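Local coordinates for probable oxidoreductase (Mycobacterium abscessus, PDB 4EYE), which is probably an oxidoreductase of the zinc-binding dehydrogenase family, related to the quinone oxidoreductases, and may bind zinc, at residues Glu136-Ile141 with Lys337-Pro342; Phe149-Arg154 with Glu161-Leu166; Gly167-Ile172 with Glu198-Val203; Ile207-Glu212 with Lys217-Ala222; Val281-Phe286 with Asp292-Thr297. One frame throughout, in Å; residues are numbered along the deposited sequence.

Contact 1 joins the helix at 134-140 to the C-terminal strand 337-341, in the mixed sheet of the GroES-like part of the fold. Contacts 2 to 5 come one after another between the two segments of contact 1. Contacts 2, 3 and 4 lie in or beside the six-stranded parallel sheet of the Rossmann-type domain. Contact 5 joins two helices after the last strand of that sheet. The centres of contacts 1 and 4 are about 31 Å apart. L164 of contact 2 touches V219 of contact 4, and V200 of contact 3 touches V208. Contacts 2 and 5 share an aromatic cluster through F149. The C-terminus thus returns to the first domain after the Rossmann portion is complete.

Contact 1 of 5, residues Glu136-Ile141 with Lys337-Pro342; sequences EAVALI and KMVLVP
K337 meets A139 where the C-terminal strand 337-341 passes the helix 134-140. This strand belongs to the mixed sheet of the GroES-like domain, paired antiparallel with 57-59 and parallel with 313-318. K337 comes first along the strand. Its CG stands anti to the backbone N (chi1 -168°), and the chain then bends at chi2 (75°). This lays the aliphatic root against the helix: K337 CG is 3.7 Å from A139 CB, and K337 CB is 3.9 Å from the same methyl. The straight remainder of the side chain carries the ammonium away to E85, with which NZ forms a salt bridge. NZ also bonds to V60 O. The buried charge thus has a carboxylate and a carbonyl as partners, while the methylenes pack on A139. Two residues on, V339 brings the strand back to the helix. Its CB is directed at the helix, and CG1, the branch beside the backbone N, does the touching. All four touching residues are buried, and no hydrogen bond crosses between the segments. V138 also packs on E85 and A87 of strand 85-92. The two valines pass side by side, pointing opposite ways, and V138 CG1 lies just 3.4 Å from V339 CG1, closer than two methyls normally pack.

Contact 2 of 5, residues Phe149-Arg154 with Glu161-Leu166; sequences FAYARR and ETVLVL
Y151 holds its CG beside the backbone N and anti to the carbonyl carbon (chi1 -75°), which sends the ring from the helix toward V163 and V165. V163 presents its CG1, the branch anti to its own backbone N (chi1 180°). V165 presents CG2, the branch beside its N. The touching is done at the phenol end. Y151 OH lies 3.7 Å from V163 CG1 and 4.1 Å from V165 CG2. The ring carbon Y151 CE1 stands 4.3 Å from V163 CG1, and this methyl approaches the ring obliquely. V163 and the tyrosine meet head on, and V165 lies across the tyrosine. Helix 143-154 here meets strand 162-165, a central strand of the Rossmann-type parallel sheet. The hydroxyl has its polar partner in A176 O of helix 171-182, so a buried phenol is satisfied while its flanks stay apolar. M230 and V232 of the neighbouring strand 228-233 also touch Y151, as do I179 and A180. The helix widens into a pi-type turn at its end. F149 O accepts from R153 N at 2.9 Å and from R154 N at 3.2 Å. R154 then folds its side chain back over F149, with R154 CG 3.6 Å above the F149 ring plane, nearer the ring's border than its centre. R154 NE bonds to G280 O.

Contact 3 of 5, residues Gly167-Ile172 with Glu198-Val203; sequences GAAGGI and EFVKSV
A169 and V200 mark the closest backbone approach, with CA atoms 5.8 Å apart. The segment 167-172 begins with a type I beta turn from G167 to G170, closed by a bond from G170 N to G167 O (3.1 Å). G170 then serves as N-cap of helix 171-182. The other segment lies on helix 197-203. In it, F199 O accepts both V203 N and S202 OG. The serine bond is short, 2.6 Å from S202 OG to F199 O, and its donor tilts 15° from the carbonyl plane. Across the contact, V200 does most of the work. Its CG2 is the branch beside its own backbone N, and V200 CG2 reaches A169 CB at 3.7 Å. V200 CG2 also lies 4.2 Å from A168 CB and touches the backbone between the two alanines. F199 stands next to it. F199 CE2 passes A169 O at 4.1 Å, obliquely to the ring, in a loose contact rather than a bond. V203 CG2 lies over one face of the F199 ring, 3.6 Å above the plane but off centre, near the ring's border. The ring also meets Y335, and the A169 backbone bonds to G336. V200 further packs on A189 and V191 of strand 186-191. Small alanines thus let helix 197-203 come close to the turn. The GAAGG sequence, which leads from strand 162-165 into helix 171-182, is the glycine-rich turn of a Rossmann fold, which in relatives lies beside the dinucleotide cofactor and probably does so here.

Contact 4 of 5, residues Ile207-Glu212 with Lys217-Ala222; sequences IVLPLE and KAVREA
A218 O accepts the helical bond from A222 N at 2.9 Å, and this turn of helix carries the surface that meets L209. E221 N bonds in the same way to K217 O. No hydrogen bond crosses between the segments, and the contact is made by apolar side chains. L209 is its centre. Its CG lies beside the backbone N and anti to the carbonyl carbon (chi1 -71°), and its CD1 does the touching. L209 CD1 is 3.8 Å from V219 CG2. L209 CD1 also lies 4.2 Å from A218 CB and reaches the backbone that joins these two residues. One leucine methyl thus rests on the helix over adjacent residues, with the leucine and V219 side chains set at a slant to each other. Farther back on the strand, I207 also directs its CB at the helix. Its nearest approach is looser, with I207 CG2 4.7 Å from A222 CB. Past the strand the chain turns sharply: L211 is the centre of an inverse gamma turn, with a weak bond from E212 N to P210 O. The guanidinium of R220 is held outside the two segments, with NE bonded to R245 O. Strand 207-210 is an outermost strand of the parallel Rossmann-type sheet and pairs with 186-191. Side chains alternate along it: L209 meets helix 215-222, while V208 packs on V200 of helix 197-203. V219 reaches inward to L164 of strand 162-165, so the helix spans from the edge strand toward the middle of the sheet before the chain continues to strand 228-233.

Contact 5 of 5, residues Val281-Phe286 with Asp292-Thr297; sequences VAWGEF and DYLYET
Aromatic packing between W283 and F286 on one helix and Y293 on the next joins helices 283-289 and 293-306. These two helices follow the last strand, 277-280, of the Rossmann-type sheet. F286 turns its edge to the face of Y293 in an offset T-shaped pair, with planes at 86° and centroids 5.6 Å apart. F286 CE2 lies 3.8 Å from Y293 CD2. W283 meets the same tyrosine at its rim. W283 CZ3 is 3.6 Å from Y293 CD2, near the plane of both rings. W283 CG stands anti to the backbone N (chi1 172°), which swings the six-membered ring to the second helix. There W283 CZ2 touches L294 CD1 at 3.9 Å, and W283 CH2 touches T297 CG2 at 3.8 Å. F149 of helix 143-154 meets both W283 and F286, and R153 makes a cation-pi contact with Y293. Y293 is therefore held at its edge by the indole and over its face by F286. W283 NE1 makes a weak bond to a bound MPD, probably from crystallisation. The join is apolar and aromatic, with no hydrogen bond between the segments: T297 sends its hydroxyl to H145 ND1 and its methyl to W283.

Contact 1 of 5, residues Glu136-Ile141 with Lys337-Pro342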
# COMPACT_ATOMS: atom_id res chain seq x y z
N GLU A 136 2.05 -10.11 6.52
CA GLU A 136 3.20 -9.35 6.04
C GLU A 136 3.27 -9.37 4.53
O GLU A 136 3.58 -8.34 3.91
CB GLU A 136 4.50 -9.89 6.66
CG GLU A 136 4.62 -9.69 8.19
CD GLU A 136 5.79 -10.52 8.79
OE1 GLU A 136 6.12 -11.60 8.26
OE2 GLU A 136 6.39 -10.01 9.73
N ALA A 137 2.94 -10.51 3.93
CA ALA A 137 2.92 -10.66 2.47
C ALA A 137 1.83 -9.80 1.85
O ALA A 137 2.07 -9.04 0.89
CB ALA A 137 2.72 -12.11 2.07
N VAL A 138 0.63 -9.86 2.41
CA VAL A 138 -0.45 -8.99 1.81
C VAL A 138 -0.08 -7.53 1.91
O VAL A 138 -0.39 -6.71 1.00
CB VAL A 138 -1.90 -9.33 2.32
CG1 VAL A 138 -2.16 -8.65 3.69
CG2 VAL A 138 -2.96 -8.93 1.27
N ALA A 139 0.63 -7.18 2.98
CA ALA A 139 1.00 -5.81 3.20
C ALA A 139 1.91 -5.26 2.09
O ALA A 139 1.84 -4.08 1.77
CB ALA A 139 1.69 -5.64 4.56
N LEU A 140 2.74 -6.12 1.51
CA LEU A 140 3.57 -5.79 0.36
C LEU A 140 2.77 -5.34 -0.85
O LEU A 140 3.25 -4.54 -1.64
CB LEU A 140 4.41 -6.99 -0.11
CG LEU A 140 5.63 -7.47 0.64
CD1 LEU A 140 6.28 -8.67 -0.08
CD2 LEU A 140 6.66 -6.35 0.90
N ILE A 141 1.55 -5.82 -1.03
CA ILE A 141 0.93 -5.79 -2.36
C ILE A 141 0.69 -4.42 -3.00
O ILE A 141 1.29 -4.13 -4.02
CB ILE A 141 -0.34 -6.65 -2.44
CG1 ILE A 141 0.00 -8.10 -2.17
CG2 ILE A 141 -0.99 -6.52 -3.81
CD1 ILE A 141 -1.20 -9.02 -2.01
N LYS A 337 -0.03 -1.38 8.35
CA LYS A 337 -1.05 -2.10 7.63
C LYS A 337 -2.03 -2.82 8.59
O LYS A 337 -1.63 -3.43 9.57
CB LYS A 337 -0.38 -3.12 6.69
CG LYS A 337 -1.33 -3.74 5.67
CD LYS A 337 -1.64 -2.72 4.55
CE LYS A 337 -2.65 -3.22 3.56
NZ LYS A 337 -2.85 -2.22 2.46
N MET A 338 -3.30 -2.79 8.23
CA MET A 338 -4.32 -3.62 8.84
C MET A 338 -4.72 -4.72 7.85
O MET A 338 -4.89 -4.45 6.66
CB MET A 338 -5.55 -2.77 9.12
CG MET A 338 -6.87 -3.50 9.37
SD MET A 338 -8.29 -2.36 9.60
CE MET A 338 -8.22 -1.96 11.33
N VAL A 339 -5.00 -5.91 8.38
CA VAL A 339 -5.53 -6.98 7.57
C VAL A 339 -6.75 -7.59 8.23
O VAL A 339 -6.95 -7.47 9.46
CB VAL A 339 -4.46 -8.05 7.23
CG1 VAL A 339 -3.17 -7.41 6.66
CG2 VAL A 339 -4.08 -8.87 8.45
N LEU A 340 -7.55 -8.24 7.40
CA LEU A 340 -8.67 -9.03 7.81
C LEU A 340 -8.32 -10.48 7.67
O LEU A 340 -7.70 -10.90 6.67
CB LEU A 340 -9.90 -8.71 6.93
CG LEU A 340 -10.31 -7.26 6.82
CD1 LEU A 340 -11.61 -7.07 5.97
CD2 LEU A 340 -10.45 -6.58 8.19
N VAL A 341 -8.72 -11.27 8.64
CA VAL A 341 -8.40 -12.71 8.67
C VAL A 341 -9.69 -13.54 8.63
O VAL A 341 -10.47 -13.46 9.58
CB VAL A 341 -7.68 -13.07 9.96
CG1 VAL A 341 -7.18 -14.54 9.90
CG2 VAL A 341 -6.55 -12.08 10.21
N PRO A 342 -9.91 -14.31 7.55
CA PRO A 342 -11.14 -15.02 7.37
C PRO A 342 -11.30 -16.16 8.37
O PRO A 342 -12.41 -16.33 8.89
CB PRO A 342 -11.02 -15.58 5.94
CG PRO A 342 -10.16 -14.61 5.24
CD PRO A 342 -9.13 -14.25 6.30
OXT PRO A 342 -10.32 -16.82 8.75

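Contact 2 of 5, residues Phe149-Arg154 with Glu161-Leu166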
# COMPACT_ATOMS: atom_id res chain seq x y z
N PHE A 149 8.34 0.99 -7.17
CA PHE A 149 8.16 1.71 -8.42
C PHE A 149 8.45 3.21 -8.30
O PHE A 149 9.19 3.75 -9.10
CB PHE A 149 6.74 1.49 -8.90
CG PHE A 149 6.30 2.40 -10.01
CD1 PHE A 149 6.83 2.26 -11.30
CD2 PHE A 149 5.31 3.33 -9.79
CE1 PHE A 149 6.38 3.06 -12.34
CE2 PHE A 149 4.86 4.15 -10.84
CZ PHE A 149 5.39 4.00 -12.11
N ALA A 150 7.86 3.87 -7.30
CA ALA A 150 8.08 5.31 -7.09
C ALA A 150 9.55 5.64 -6.95
O ALA A 150 10.05 6.62 -7.52
CB ALA A 150 7.34 5.83 -5.82
N TYR A 151 10.22 4.87 -6.12
CA TYR A 151 11.65 5.09 -5.88
C TYR A 151 12.57 4.66 -7.02
O TYR A 151 13.44 5.44 -7.50
CB TYR A 151 12.07 4.35 -4.62
CG TYR A 151 11.63 4.99 -3.32
CD1 TYR A 151 11.53 6.35 -3.18
CD2 TYR A 151 11.35 4.19 -2.21
CE1 TYR A 151 11.18 6.93 -1.96
CE2 TYR A 151 10.97 4.75 -1.01
CZ TYR A 151 10.89 6.09 -0.86
OH TYR A 151 10.56 6.61 0.40
N ALA A 152 12.37 3.45 -7.51
CA ALA A 152 13.30 2.88 -8.48
C ALA A 152 13.07 3.45 -9.87
O ALA A 152 14.04 3.75 -10.56
CB ALA A 152 13.17 1.39 -8.50
N ARG A 153 11.82 3.58 -10.30
CA ARG A 153 11.54 3.96 -11.66
C ARG A 153 11.27 5.45 -11.82
O ARG A 153 11.82 6.09 -12.71
CB ARG A 153 10.36 3.16 -12.20
CG ARG A 153 9.98 3.49 -13.64
CD ARG A 153 10.89 2.81 -14.66
NE ARG A 153 10.29 2.91 -16.00
CZ ARG A 153 10.39 1.99 -16.94
NH1 ARG A 153 11.04 0.84 -16.72
NH2 ARG A 153 9.82 2.19 -18.10
N ARG A 154 10.45 6.02 -10.96
CA ARG A 154 10.00 7.39 -11.16
C ARG A 154 10.97 8.41 -10.61
O ARG A 154 11.37 9.34 -11.32
CB ARG A 154 8.63 7.60 -10.54
CG ARG A 154 7.53 6.81 -11.21
CD ARG A 154 7.28 7.18 -12.67
NE ARG A 154 6.79 8.52 -12.79
CZ ARG A 154 7.35 9.49 -13.51
NH1 ARG A 154 8.38 9.27 -14.30
NH2 ARG A 154 6.81 10.72 -13.47
N GLU A 161 21.00 9.59 -0.41
CA GLU A 161 20.10 10.76 -0.49
C GLU A 161 19.22 10.85 0.74
O GLU A 161 19.10 9.90 1.49
CB GLU A 161 19.27 10.70 -1.77
CG GLU A 161 20.09 10.89 -3.04
CD GLU A 161 19.24 11.03 -4.27
OE1 GLU A 161 18.41 10.11 -4.57
OE2 GLU A 161 19.36 12.08 -4.94
N THR A 162 18.62 12.03 0.96
CA THR A 162 17.70 12.19 2.05
C THR A 162 16.28 12.32 1.56
O THR A 162 16.01 13.16 0.67
CB THR A 162 18.04 13.44 2.88
OG1 THR A 162 19.32 13.26 3.44
CG2 THR A 162 17.01 13.62 4.00
N VAL A 163 15.38 11.53 2.15
CA VAL A 163 13.98 11.48 1.75
C VAL A 163 13.11 11.96 2.88
O VAL A 163 13.27 11.54 4.03
CB VAL A 163 13.58 10.04 1.34
CG1 VAL A 163 12.09 9.96 0.91
CG2 VAL A 163 14.49 9.55 0.23
N LEU A 164 12.21 12.89 2.55
CA LEU A 164 11.20 13.34 3.46
C LEU A 164 9.94 12.53 3.15
O LEU A 164 9.44 12.59 2.02
CB LEU A 164 10.87 14.83 3.28
CG LEU A 164 9.68 15.38 4.07
CD1 LEU A 164 10.11 15.32 5.53
CD2 LEU A 164 9.28 16.80 3.64
N VAL A 165 9.43 11.84 4.15
CA VAL A 165 8.20 11.06 4.01
C VAL A 165 7.11 11.76 4.82
O VAL A 165 7.22 11.90 6.03
CB VAL A 165 8.33 9.58 4.45
CG1 VAL A 165 6.98 8.87 4.28
CG2 VAL A 165 9.44 8.85 3.67
N LEU A 166 6.05 12.17 4.13
CA LEU A 166 4.87 12.77 4.76
C LEU A 166 3.83 11.68 5.01
O LEU A 166 3.91 10.57 4.44
CB LEU A 166 4.31 13.87 3.85
CG LEU A 166 5.26 15.09 3.59
CD1 LEU A 166 4.72 16.02 2.53
CD2 LEU A 166 5.41 15.89 4.86

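Contact 3 of 5, residues Gly167-Ile172 with Glu198-Val203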
# COMPACT_ATOMS: atom_id res chain seq x y z
N GLY A 167 2.84 11.98 5.86
CA GLY A 167 1.80 10.97 6.23
C GLY A 167 2.44 9.64 6.67
O GLY A 167 2.02 8.55 6.27
N ALA A 168 3.51 9.77 7.44
CA ALA A 168 4.54 8.74 7.52
C ALA A 168 4.07 7.46 8.23
O ALA A 168 4.59 6.41 7.93
CB ALA A 168 5.77 9.29 8.20
N ALA A 169 3.09 7.57 9.12
CA ALA A 169 2.53 6.37 9.84
C ALA A 169 1.47 5.57 9.04
O ALA A 169 1.03 4.53 9.48
CB ALA A 169 1.92 6.80 11.19
N GLY A 170 1.01 6.09 7.90
CA GLY A 170 -0.00 5.43 7.12
C GLY A 170 0.63 4.28 6.32
O GLY A 170 1.82 3.99 6.46
N GLY A 171 -0.18 3.61 5.50
CA GLY A 171 0.29 2.42 4.77
C GLY A 171 1.41 2.76 3.80
O GLY A 171 2.48 2.18 3.81
N ILE A 172 1.16 3.77 2.98
CA ILE A 172 2.11 4.19 2.00
C ILE A 172 3.36 4.76 2.65
O ILE A 172 4.46 4.40 2.29
CB ILE A 172 1.48 5.20 1.04
CG1 ILE A 172 0.46 4.49 0.19
CG2 ILE A 172 2.60 5.79 0.17
CD1 ILE A 172 1.14 3.71 -0.95
N GLU A 198 6.48 7.22 17.96
CA GLU A 198 7.35 6.07 18.31
C GLU A 198 7.23 4.94 17.28
O GLU A 198 8.21 4.26 16.97
CB GLU A 198 7.04 5.53 19.71
CG GLU A 198 7.23 6.55 20.81
CD GLU A 198 8.62 7.13 20.85
OE1 GLU A 198 8.73 8.30 21.26
OE2 GLU A 198 9.61 6.42 20.49
N PHE A 199 6.02 4.73 16.78
CA PHE A 199 5.80 3.75 15.74
C PHE A 199 6.68 4.05 14.55
O PHE A 199 7.41 3.20 14.07
CB PHE A 199 4.35 3.73 15.29
CG PHE A 199 4.12 2.86 14.07
CD1 PHE A 199 4.04 1.49 14.20
CD2 PHE A 199 4.05 3.42 12.81
CE1 PHE A 199 3.84 0.68 13.06
CE2 PHE A 199 3.86 2.62 11.68
CZ PHE A 199 3.77 1.26 11.81
N VAL A 200 6.62 5.29 14.08
CA VAL A 200 7.39 5.72 12.93
C VAL A 200 8.88 5.59 13.16
O VAL A 200 9.61 5.09 12.28
CB VAL A 200 6.96 7.14 12.48
CG1 VAL A 200 7.99 7.76 11.57
CG2 VAL A 200 5.60 7.03 11.79
N LYS A 201 9.34 6.01 14.35
CA LYS A 201 10.73 5.77 14.72
C LYS A 201 11.06 4.27 14.63
O LYS A 201 12.08 3.90 14.07
CB LYS A 201 11.03 6.34 16.13
CG LYS A 201 12.50 6.47 16.42
CD LYS A 201 13.23 7.51 15.56
CE LYS A 201 14.74 7.45 15.80
NZ LYS A 201 15.48 8.25 14.75
N SER A 202 10.20 3.40 15.16
CA SER A 202 10.48 1.97 15.14
C SER A 202 10.55 1.40 13.71
O SER A 202 11.20 0.39 13.46
CB SER A 202 9.44 1.18 15.95
OG SER A 202 8.22 1.03 15.22
N VAL A 203 9.86 2.02 12.76
CA VAL A 203 9.88 1.52 11.38
C VAL A 203 11.22 1.85 10.69
O VAL A 203 11.58 1.26 9.66
CB VAL A 203 8.68 2.11 10.58
CG1 VAL A 203 8.77 1.72 9.13
CG2 VAL A 203 7.37 1.59 11.18

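Contact 4 of 5, residues Ile207-Glu212 with Lys217-Ala222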
# COMPACT_ATOMS: atom_id res chain seq x y z
N ILE A 207 14.81 10.69 11.59
CA ILE A 207 14.36 11.86 12.34
C ILE A 207 12.84 11.88 12.15
O ILE A 207 12.36 11.69 11.02
CB ILE A 207 14.95 13.17 11.77
CG1 ILE A 207 16.42 13.35 12.19
CG2 ILE A 207 14.14 14.37 12.25
CD1 ILE A 207 17.43 13.27 11.05
N VAL A 208 12.11 12.01 13.26
CA VAL A 208 10.68 12.18 13.18
C VAL A 208 10.32 13.59 13.64
O VAL A 208 10.88 14.09 14.59
CB VAL A 208 9.93 11.13 14.01
CG1 VAL A 208 8.43 11.31 13.84
CG2 VAL A 208 10.36 9.74 13.59
N LEU A 209 9.39 14.23 12.93
CA LEU A 209 8.96 15.59 13.22
C LEU A 209 7.46 15.67 13.16
O LEU A 209 6.84 15.02 12.31
CB LEU A 209 9.54 16.57 12.20
CG LEU A 209 11.03 16.83 12.31
CD1 LEU A 209 11.49 17.53 11.04
CD2 LEU A 209 11.32 17.66 13.57
N PRO A 210 6.85 16.49 14.05
CA PRO A 210 5.41 16.64 14.02
C PRO A 210 4.98 17.66 12.96
O PRO A 210 5.72 18.58 12.65
CB PRO A 210 5.08 17.13 15.43
CG PRO A 210 6.30 17.87 15.86
CD PRO A 210 7.47 17.22 15.17
N LEU A 211 3.81 17.48 12.38
CA LEU A 211 3.30 18.43 11.40
C LEU A 211 2.64 19.55 12.17
O LEU A 211 1.47 19.46 12.51
CB LEU A 211 2.28 17.77 10.46
CG LEU A 211 1.72 18.69 9.37
CD1 LEU A 211 2.70 18.84 8.21
CD2 LEU A 211 0.36 18.17 8.86
N GLU A 212 3.43 20.57 12.49
CA GLU A 212 2.97 21.77 13.22
C GLU A 212 3.56 22.99 12.54
O GLU A 212 4.40 22.84 11.67
CB GLU A 212 3.46 21.72 14.67
CG GLU A 212 2.67 20.75 15.54
CD GLU A 212 3.40 20.31 16.79
OE1 GLU A 212 4.48 20.86 17.06
OE2 GLU A 212 2.90 19.40 17.48
N LYS A 217 10.57 24.49 7.93
CA LYS A 217 11.84 25.08 8.36
C LYS A 217 12.61 24.08 9.21
O LYS A 217 13.83 23.98 9.07
CB LYS A 217 11.64 26.43 9.10
N ALA A 218 11.93 23.33 10.06
CA ALA A 218 12.62 22.29 10.85
C ALA A 218 13.21 21.17 9.95
O ALA A 218 14.31 20.67 10.20
CB ALA A 218 11.69 21.69 11.88
N VAL A 219 12.49 20.78 8.90
CA VAL A 219 13.03 19.79 7.96
C VAL A 219 14.34 20.33 7.37
O VAL A 219 15.36 19.65 7.38
CB VAL A 219 12.03 19.40 6.84
CG1 VAL A 219 12.71 18.59 5.74
CG2 VAL A 219 10.89 18.60 7.45
N ARG A 220 14.30 21.56 6.88
CA ARG A 220 15.50 22.19 6.34
C ARG A 220 16.66 22.19 7.32
O ARG A 220 17.79 21.87 6.95
CB ARG A 220 15.22 23.63 5.96
CG ARG A 220 14.62 23.79 4.59
CD ARG A 220 15.29 24.95 3.86
NE ARG A 220 14.98 24.78 2.47
CZ ARG A 220 15.82 24.37 1.52
NH1 ARG A 220 17.12 24.18 1.74
NH2 ARG A 220 15.32 24.20 0.31
N GLU A 221 16.38 22.57 8.57
CA GLU A 221 17.44 22.68 9.58
C GLU A 221 18.04 21.30 9.88
O GLU A 221 19.25 21.18 10.07
CB GLU A 221 16.90 23.33 10.88
CG GLU A 221 17.80 24.46 11.40
CD GLU A 221 17.00 25.70 11.78
OE1 GLU A 221 17.29 26.77 11.22
OE2 GLU A 221 16.08 25.60 12.62
N ALA A 222 17.20 20.27 9.90
CA ALA A 222 17.66 18.89 10.07
C ALA A 222 18.61 18.44 8.94
O ALA A 222 19.38 17.50 9.14
CB ALA A 222 16.48 17.93 10.21

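Contact 5 of 5, residues Val281-Phe286 with Asp292-Thr297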
# COMPACT_ATOMS: atom_id res chain seq x y z
N VAL A 281 3.23 9.84 -9.90
CA VAL A 281 3.37 8.43 -9.62
C VAL A 281 1.96 7.82 -9.71
O VAL A 281 1.11 8.11 -8.88
CB VAL A 281 3.94 8.18 -8.20
CG1 VAL A 281 4.06 6.67 -7.94
CG2 VAL A 281 5.30 8.89 -8.00
N ALA A 282 1.73 6.99 -10.71
CA ALA A 282 0.44 6.33 -10.93
C ALA A 282 0.76 4.89 -11.29
O ALA A 282 0.92 4.57 -12.44
CB ALA A 282 -0.37 7.03 -12.07
N TRP A 283 0.86 4.04 -10.26
CA TRP A 283 1.40 2.69 -10.40
C TRP A 283 0.47 1.81 -11.20
O TRP A 283 0.90 1.12 -12.16
CB TRP A 283 1.63 2.14 -9.01
CG TRP A 283 2.00 0.70 -8.88
CD1 TRP A 283 1.48 -0.22 -7.98
CD2 TRP A 283 3.00 -0.04 -9.66
NE1 TRP A 283 2.07 -1.43 -8.15
CE2 TRP A 283 2.97 -1.39 -9.16
CE3 TRP A 283 3.83 0.27 -10.73
CZ2 TRP A 283 3.80 -2.38 -9.66
CZ3 TRP A 283 4.64 -0.74 -11.26
CH2 TRP A 283 4.66 -2.01 -10.72
N GLY A 284 -0.81 1.81 -10.79
CA GLY A 284 -1.88 1.04 -11.50
C GLY A 284 -1.85 1.32 -12.99
O GLY A 284 -1.78 0.42 -13.81
N GLU A 285 -1.84 2.61 -13.34
CA GLU A 285 -1.84 3.00 -14.72
C GLU A 285 -0.57 2.54 -15.41
O GLU A 285 -0.59 2.08 -16.54
CB GLU A 285 -2.02 4.52 -14.82
CG GLU A 285 -2.04 5.05 -16.24
CD GLU A 285 -3.12 4.38 -17.06
OE1 GLU A 285 -4.24 4.20 -16.51
OE2 GLU A 285 -2.86 4.02 -18.23
N PHE A 286 0.56 2.67 -14.73
CA PHE A 286 1.83 2.22 -15.32
C PHE A 286 1.84 0.73 -15.60
O PHE A 286 2.29 0.27 -16.64
CB PHE A 286 3.01 2.59 -14.39
CG PHE A 286 4.35 2.25 -14.95
CD1 PHE A 286 4.96 3.08 -15.88
CD2 PHE A 286 4.99 1.07 -14.59
CE1 PHE A 286 6.21 2.76 -16.40
CE2 PHE A 286 6.23 0.72 -15.14
CZ PHE A 286 6.84 1.56 -16.04
N ASP A 292 5.26 -6.38 -17.35
CA ASP A 292 6.50 -7.05 -16.99
C ASP A 292 7.36 -6.33 -15.95
O ASP A 292 8.20 -6.95 -15.34
CB ASP A 292 7.36 -7.33 -18.22
CG ASP A 292 6.67 -8.25 -19.20
OD1 ASP A 292 5.61 -8.81 -18.86
OD2 ASP A 292 7.18 -8.42 -20.31
N TYR A 293 7.11 -5.04 -15.72
CA TYR A 293 7.84 -4.34 -14.66
C TYR A 293 7.54 -4.98 -13.31
O TYR A 293 8.39 -4.97 -12.40
CB TYR A 293 7.57 -2.85 -14.66
CG TYR A 293 8.47 -2.10 -13.69
CD1 TYR A 293 9.84 -1.97 -13.92
CD2 TYR A 293 7.95 -1.52 -12.56
CE1 TYR A 293 10.64 -1.26 -13.04
CE2 TYR A 293 8.74 -0.82 -11.66
CZ TYR A 293 10.09 -0.69 -11.92
OH TYR A 293 10.89 -0.01 -11.00
N LEU A 294 6.35 -5.57 -13.19
CA LEU A 294 5.96 -6.27 -11.98
C LEU A 294 6.97 -7.34 -11.55
O LEU A 294 7.16 -7.54 -10.36
CB LEU A 294 4.59 -6.89 -12.16
CG LEU A 294 3.86 -7.37 -10.91
CD1 LEU A 294 3.59 -6.25 -9.87
CD2 LEU A 294 2.54 -7.96 -11.41
N TYR A 295 7.62 -8.01 -12.50
CA TYR A 295 8.64 -8.99 -12.14
C TYR A 295 9.82 -8.32 -11.44
O TYR A 295 10.39 -8.89 -10.51
CB TYR A 295 9.24 -9.73 -13.34
CG TYR A 295 8.31 -10.42 -14.31
CD1 TYR A 295 7.10 -11.01 -13.92
CD2 TYR A 295 8.65 -10.45 -15.68
CE1 TYR A 295 6.28 -11.64 -14.87
CE2 TYR A 295 7.85 -11.07 -16.61
CZ TYR A 295 6.68 -11.67 -16.21
OH TYR A 295 5.91 -12.29 -17.20
N GLU A 296 10.15 -7.12 -11.90
CA GLU A 296 11.25 -6.34 -11.31
C GLU A 296 10.91 -5.80 -9.94
O GLU A 296 11.75 -5.78 -9.08
CB GLU A 296 11.64 -5.16 -12.21
CG GLU A 296 12.98 -4.58 -11.81
CD GLU A 296 13.44 -3.35 -12.61
OE1 GLU A 296 13.98 -2.42 -11.94
OE2 GLU A 296 13.33 -3.36 -13.85
N THR A 297 9.69 -5.31 -9.73
CA THR A 297 9.31 -4.82 -8.42
C THR A 297 9.26 -5.98 -7.40
O THR A 297 9.72 -5.85 -6.28
CB THR A 297 7.98 -4.05 -8.39
OG1 THR A 297 6.93 -4.91 -8.85
CG2 THR A 297 8.06 -2.81 -9.28